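Alcohol dehydrogenase, zinc-containing (PDB 3IP1) catalyses the NAD(+)-dependent oxidation of scyllo-inosose to 3-dehydro-scyllo-inosose, and so probably serves in myo-inositol degradation. Local coordinates at residues Ile366-Tyr379 with Thr385-Glu397. Numbering follows the deposited sequence.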
loop_
_atom_site.group_PDB
_atom_site.type_symbol
_atom_site.label_atom_id
_atom_site.label_comp_id
_atom_site.label_asym_id
_atom_site.label_seq_id
_atom_site.Cartn_x
_atom_site.Cartn_y
_atom_site.Cartn_z
ATOM N N ILE A 366 4.718 -28.095 -17.908
ATOM C CA ILE A 366 4.394 -28.945 -16.769
ATOM C C ILE A 366 3.416 -30.079 -17.091
ATOM O O ILE A 366 3.206 -30.972 -16.261
ATOM C CB ILE A 366 3.901 -28.134 -15.535
ATOM C CG1 ILE A 366 2.433 -27.716 -15.697
ATOM C CG2 ILE A 366 4.873 -26.955 -15.241
ATOM C CD1 ILE A 366 1.754 -27.334 -14.382
ATOM N N ILE A 367 2.824 -30.050 -18.280
ATOM C CA ILE A 367 1.899 -31.101 -18.675
ATOM C C ILE A 367 2.693 -32.377 -18.953
ATOM O O ILE A 367 3.499 -32.420 -19.869
ATOM C CB ILE A 367 1.007 -30.684 -19.878
ATOM C CG1 ILE A 367 0.145 -29.465 -19.499
ATOM C CG2 ILE A 367 0.114 -31.856 -20.335
ATOM C CD1 ILE A 367 -0.542 -28.778 -20.674
ATOM N N SER A 368 2.472 -33.399 -18.133
ATOM C CA SER A 368 3.165 -34.675 -18.289
ATOM C C SER A 368 2.552 -35.516 -19.402
ATOM O O SER A 368 3.271 -36.221 -20.104
ATOM C CB SER A 368 3.173 -35.462 -16.981
ATOM O OG SER A 368 3.561 -34.609 -15.914
ATOM N N LYS A 369 1.239 -35.411 -19.578
ATOM C CA LYS A 369 0.521 -36.267 -20.511
ATOM C C LYS A 369 -0.861 -35.685 -20.837
ATOM O O LYS A 369 -1.527 -35.117 -19.965
ATOM C CB LYS A 369 0.367 -37.650 -19.870
ATOM C CG LYS A 369 -0.300 -38.692 -20.716
ATOM C CD LYS A 369 -0.531 -39.929 -19.875
ATOM C CE LYS A 369 0.322 -41.083 -20.359
ATOM N NZ LYS A 369 -0.530 -41.970 -21.199
ATOM N N THR A 370 -1.279 -35.825 -22.095
ATOM C CA THR A 370 -2.653 -35.501 -22.482
ATOM C C THR A 370 -3.383 -36.792 -22.810
ATOM O O THR A 370 -2.786 -37.730 -23.329
ATOM C CB THR A 370 -2.730 -34.507 -23.656
ATOM O OG1 THR A 370 -1.982 -35.014 -24.759
ATOM C CG2 THR A 370 -2.149 -33.161 -23.274
ATOM N N VAL A 371 -4.674 -36.839 -22.493
ATOM C CA VAL A 371 -5.464 -38.061 -22.599
ATOM C C VAL A 371 -6.866 -37.696 -23.093
ATOM O O VAL A 371 -7.252 -36.512 -23.081
ATOM C CB VAL A 371 -5.560 -38.803 -21.215
ATOM C CG1 VAL A 371 -4.178 -39.099 -20.636
ATOM C CG2 VAL A 371 -6.375 -37.991 -20.203
ATOM N N SER A 372 -7.629 -38.695 -23.514
ATOM C CA SER A 372 -8.981 -38.450 -23.997
ATOM C C SER A 372 -9.950 -38.417 -22.812
ATOM O O SER A 372 -9.611 -38.883 -21.726
ATOM C CB SER A 372 -9.408 -39.542 -24.979
ATOM O OG SER A 372 -9.570 -40.761 -24.279
HETATM N N MSE A 373 -11.148 -37.882 -23.034
HETATM C CA MSE A 373 -12.199 -37.872 -22.010
HETATM C C MSE A 373 -12.426 -39.252 -21.354
HETATM O O MSE A 373 -12.504 -39.361 -20.116
HETATM C CB MSE A 373 -13.505 -37.327 -22.577
HETATM C CG MSE A 373 -14.610 -37.304 -21.553
HETATM SE SE MSE A 373 -16.231 -36.492 -22.230
HETATM C CE MSE A 373 -16.773 -37.902 -23.459
ATOM N N GLU A 374 -12.506 -40.294 -22.183
ATOM C CA GLU A 374 -12.705 -41.667 -21.707
ATOM C C GLU A 374 -11.655 -42.127 -20.713
ATOM O O GLU A 374 -11.964 -42.902 -19.811
ATOM C CB GLU A 374 -12.732 -42.668 -22.875
ATOM C CG GLU A 374 -13.740 -42.371 -23.989
ATOM C CD GLU A 374 -15.191 -42.359 -23.514
ATOM O OE1 GLU A 374 -15.607 -43.319 -22.810
ATOM O OE2 GLU A 374 -15.919 -41.388 -23.856
ATOM N N GLU A 375 -10.418 -41.664 -20.875
ATOM C CA GLU A 375 -9.331 -42.109 -20.017
ATOM C C GLU A 375 -9.266 -41.377 -18.677
ATOM O O GLU A 375 -8.486 -41.770 -17.799
ATOM C CB GLU A 375 -8.007 -41.945 -20.740
ATOM C CG GLU A 375 -7.881 -42.783 -22.003
ATOM C CD GLU A 375 -6.598 -42.461 -22.748
ATOM O OE1 GLU A 375 -5.521 -42.982 -22.369
ATOM O OE2 GLU A 375 -6.663 -41.665 -23.704
ATOM N N ILE A 376 -10.073 -40.317 -18.529
ATOM C CA ILE A 376 -10.046 -39.463 -17.327
ATOM C C ILE A 376 -10.340 -40.224 -16.034
ATOM O O ILE A 376 -9.577 -40.099 -15.072
ATOM C CB ILE A 376 -10.970 -38.206 -17.446
ATOM C CG1 ILE A 376 -10.394 -37.186 -18.439
ATOM C CG2 ILE A 376 -11.210 -37.548 -16.082
ATOM C CD1 ILE A 376 -8.965 -36.675 -18.119
ATOM N N PRO A 377 -11.447 -41.001 -15.988
ATOM C CA PRO A 377 -11.679 -41.695 -14.710
ATOM C C PRO A 377 -10.475 -42.561 -14.302
ATOM O O PRO A 377 -10.080 -42.567 -13.139
ATOM C CB PRO A 377 -12.931 -42.544 -14.995
ATOM C CG PRO A 377 -13.660 -41.770 -16.061
ATOM C CD PRO A 377 -12.575 -41.183 -16.925
ATOM N N GLU A 378 -9.874 -43.239 -15.273
ATOM C CA GLU A 378 -8.706 -44.086 -15.030
ATOM C C GLU A 378 -7.547 -43.280 -14.430
ATOM O O GLU A 378 -6.886 -43.728 -13.483
ATOM C CB GLU A 378 -8.275 -44.773 -16.338
ATOM C CG GLU A 378 -6.995 -45.604 -16.236
ATOM C CD GLU A 378 -6.323 -45.881 -17.598
ATOM O OE1 GLU A 378 -7.016 -46.002 -18.634
ATOM O OE2 GLU A 378 -5.078 -45.977 -17.627
ATOM N N TYR A 379 -7.301 -42.093 -14.984
ATOM C CA TYR A 379 -6.173 -41.276 -14.534
ATOM C C TYR A 379 -6.384 -40.609 -13.176
ATOM O O TYR A 379 -5.445 -40.428 -12.416
ATOM C CB TYR A 379 -5.756 -40.273 -15.619
ATOM C CG TYR A 379 -4.877 -40.936 -16.644
ATOM C CD1 TYR A 379 -3.497 -41.051 -16.429
ATOM C CD2 TYR A 379 -5.419 -41.508 -17.791
ATOM C CE1 TYR A 379 -2.676 -41.705 -17.349
ATOM C CE2 TYR A 379 -4.600 -42.169 -18.729
ATOM C CZ TYR A 379 -3.238 -42.268 -18.491
ATOM O OH TYR A 379 -2.420 -42.900 -19.400
ATOM N N THR A 385 -1.580 -42.710 -6.761
ATOM C CA THR A 385 -0.320 -43.387 -6.413
ATOM C C THR A 385 0.859 -43.031 -7.309
ATOM O O THR A 385 2.008 -43.145 -6.885
ATOM C CB THR A 385 -0.483 -44.939 -6.391
ATOM O OG1 THR A 385 -1.128 -45.376 -7.599
ATOM C CG2 THR A 385 -1.310 -45.393 -5.168
ATOM N N ASP A 386 0.581 -42.622 -8.540
ATOM C CA ASP A 386 1.635 -42.320 -9.507
ATOM C C ASP A 386 2.112 -40.866 -9.395
ATOM O O ASP A 386 1.517 -39.954 -9.977
ATOM C CB ASP A 386 1.178 -42.662 -10.935
ATOM C CG ASP A 386 2.297 -42.518 -11.962
ATOM O OD1 ASP A 386 3.406 -42.071 -11.601
ATOM O OD2 ASP A 386 2.067 -42.845 -13.142
ATOM N N LYS A 387 3.194 -40.678 -8.647
ATOM C CA LYS A 387 3.782 -39.364 -8.395
ATOM C C LYS A 387 4.627 -38.826 -9.541
ATOM O O LYS A 387 5.081 -37.689 -9.471
ATOM C CB LYS A 387 4.673 -39.402 -7.158
ATOM C CG LYS A 387 3.994 -39.780 -5.862
ATOM C CD LYS A 387 5.037 -40.460 -4.980
ATOM C CE LYS A 387 5.390 -41.847 -5.538
ATOM N NZ LYS A 387 6.843 -42.171 -5.404
ATOM N N SER A 388 4.871 -39.631 -10.568
ATOM C CA SER A 388 5.657 -39.174 -11.718
ATOM C C SER A 388 4.870 -38.190 -12.610
ATOM O O SER A 388 5.460 -37.361 -13.316
ATOM C CB SER A 388 6.126 -40.367 -12.538
ATOM O OG SER A 388 5.017 -41.030 -13.133
ATOM N N LEU A 389 3.542 -38.287 -12.564
ATOM C CA LEU A 389 2.661 -37.405 -13.325
ATOM C C LEU A 389 2.410 -36.067 -12.606
ATOM O O LEU A 389 1.667 -36.014 -11.624
ATOM C CB LEU A 389 1.337 -38.122 -13.629
ATOM C CG LEU A 389 1.442 -39.486 -14.324
ATOM C CD1 LEU A 389 0.127 -40.268 -14.198
ATOM C CD2 LEU A 389 1.893 -39.386 -15.785
ATOM N N VAL A 390 3.031 -34.996 -13.099
ATOM C CA VAL A 390 2.867 -33.646 -12.497
ATOM C C VAL A 390 1.480 -33.066 -12.791
ATOM O O VAL A 390 0.775 -32.585 -11.889
ATOM C CB VAL A 390 3.976 -32.658 -12.983
ATOM C CG1 VAL A 390 3.864 -31.305 -12.289
ATOM C CG2 VAL A 390 5.344 -33.248 -12.742
ATOM N N LYS A 391 1.106 -33.113 -14.067
ATOM C CA LYS A 391 -0.172 -32.619 -14.523
ATOM C C LYS A 391 -0.610 -33.445 -15.716
ATOM O O LYS A 391 0.152 -33.638 -16.677
ATOM C CB LYS A 391 -0.078 -31.126 -14.880
ATOM C CG LYS A 391 -1.275 -30.526 -15.651
ATOM C CD LYS A 391 -2.543 -30.387 -14.810
ATOM C CE LYS A 391 -2.313 -29.435 -13.646
ATOM N NZ LYS A 391 -3.487 -29.411 -12.743
ATOM N N VAL A 392 -1.857 -33.915 -15.632
ATOM C CA VAL A 392 -2.506 -34.702 -16.672
ATOM C C VAL A 392 -3.673 -33.888 -17.173
ATOM O O VAL A 392 -4.453 -33.383 -16.381
ATOM C CB VAL A 392 -3.016 -36.060 -16.115
ATOM C CG1 VAL A 392 -3.953 -36.770 -17.113
ATOM C CG2 VAL A 392 -1.831 -36.958 -15.763
ATOM N N THR A 393 -3.786 -33.772 -18.497
ATOM C CA THR A 393 -4.773 -32.886 -19.115
ATOM C C THR A 393 -5.619 -33.589 -20.178
ATOM O O THR A 393 -5.075 -34.164 -21.127
ATOM C CB THR A 393 -4.049 -31.676 -19.784
ATOM O OG1 THR A 393 -3.183 -31.052 -18.826
ATOM C CG2 THR A 393 -5.034 -30.662 -20.327
HETATM N N MSE A 394 -6.945 -33.502 -20.026
HETATM C CA MSE A 394 -7.870 -33.908 -21.078
HETATM C C MSE A 394 -7.716 -33.025 -22.315
HETATM O O MSE A 394 -7.735 -31.808 -22.222
HETATM C CB MSE A 394 -9.311 -33.830 -20.601
HETATM C CG MSE A 394 -10.259 -34.564 -21.527
HETATM SE SE MSE A 394 -12.115 -34.082 -21.227
HETATM C CE MSE A 394 -12.135 -32.373 -22.140
ATOM N N LEU A 395 -7.553 -33.648 -23.474
ATOM C CA LEU A 395 -7.542 -32.938 -24.738
ATOM C C LEU A 395 -8.615 -33.532 -25.656
ATOM O O LEU A 395 -8.560 -34.718 -25.979
ATOM C CB LEU A 395 -6.159 -33.053 -25.377
ATOM C CG LEU A 395 -5.912 -32.375 -26.725
ATOM C CD1 LEU A 395 -6.043 -30.845 -26.613
ATOM C CD2 LEU A 395 -4.522 -32.763 -27.243
ATOM N N ASN A 396 -9.598 -32.718 -26.039
ATOM C CA ASN A 396 -10.589 -33.099 -27.046
ATOM C C ASN A 396 -10.118 -32.740 -28.448
ATOM O O ASN A 396 -9.733 -31.603 -28.699
ATOM C CB ASN A 396 -11.926 -32.399 -26.788
ATOM C CG ASN A 396 -12.624 -32.915 -25.559
ATOM O OD1 ASN A 396 -12.375 -34.046 -25.120
ATOM N ND2 ASN A 396 -13.516 -32.091 -24.983
ATOM N N GLU A 397 -10.160 -33.711 -29.358
ATOM C CA GLU A 397 -9.754 -33.509 -30.764
ATOM C C GLU A 397 -10.813 -34.041 -31.711
ATOM O O GLU A 397 -11.821 -33.385 -31.944
ATOM C CB GLU A 397 -8.438 -34.221 -31.067
ATOM C CG GLU A 397 -7.501 -34.313 -29.895
ATOM C CD GLU A 397 -6.604 -35.524 -29.988
ATOM O OE1 GLU A 397 -5.567 -35.426 -30.684
ATOM O OE2 GLU A 397 -6.937 -36.566 -29.367
HETATM O O HOH W 1 -11.246 -36.492 -25.403
#
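Two consecutive backbone N-H groups converge on the hydroxyl oxygen of Ser-368: Val-390 N lies 2.9 Å from Ser-368 OG in a bent bond (137° at the hydrogen), and Lys-391 N adds a weak, straighter one. The hydroxyl is placed for this by chi1 -47°, which sets OG beside the serine's own backbone N and opposite its carbonyl carbon. Ser-368 N also donates to Lys-391 O, at 2.7 Å. An alanine here would keep the backbone bond but would probably leave the N-H groups of Val-390 and Lys-391 without their shared acceptor, and the segment before strand 392-395 less firmly held. From there strands 369-371 and 392-395 run parallel: Thr-393 N donates to Lys-369 O, Val-371 N to Thr-393 O, and Leu-395 N to Val-371 O. Strand 57-66 pairs antiparallel with 392-395, and helix 376-382 completes a beta-alpha-beta unit. Under this helix, Val-371 CG2 meets Val-392 CG1 at 4.1 Å, while Val-371 CG1 sits over one face of the Tyr-379 ring, toward its rim. Leu-389 CD1 approaches the edge of the same ring, 4.3 Å from Tyr-379 CD1. The selenomethionine Met-394 runs alongside selenomethionine Met-373, its SE 3.8 Å from Met-373 CB, and Ile-376 crosses it nearly at right angles, CD1 3.8 Å from Met-394 CB. A water accepts from Met-373 N and donates to Asn-396 OD1, linking Met-373, just before helix 376-382, to the chain's end. Lys-391 bends away to a salt bridge with Glu-98, which with His-97 and Glu-195 binds the cadmium ion occupying a zinc site here. Backbone bonds thus join the strands, mainly apolar side chains pack between them and the helix, and the lysine's charge probably helps to balance and position that metal-binding carboxylate.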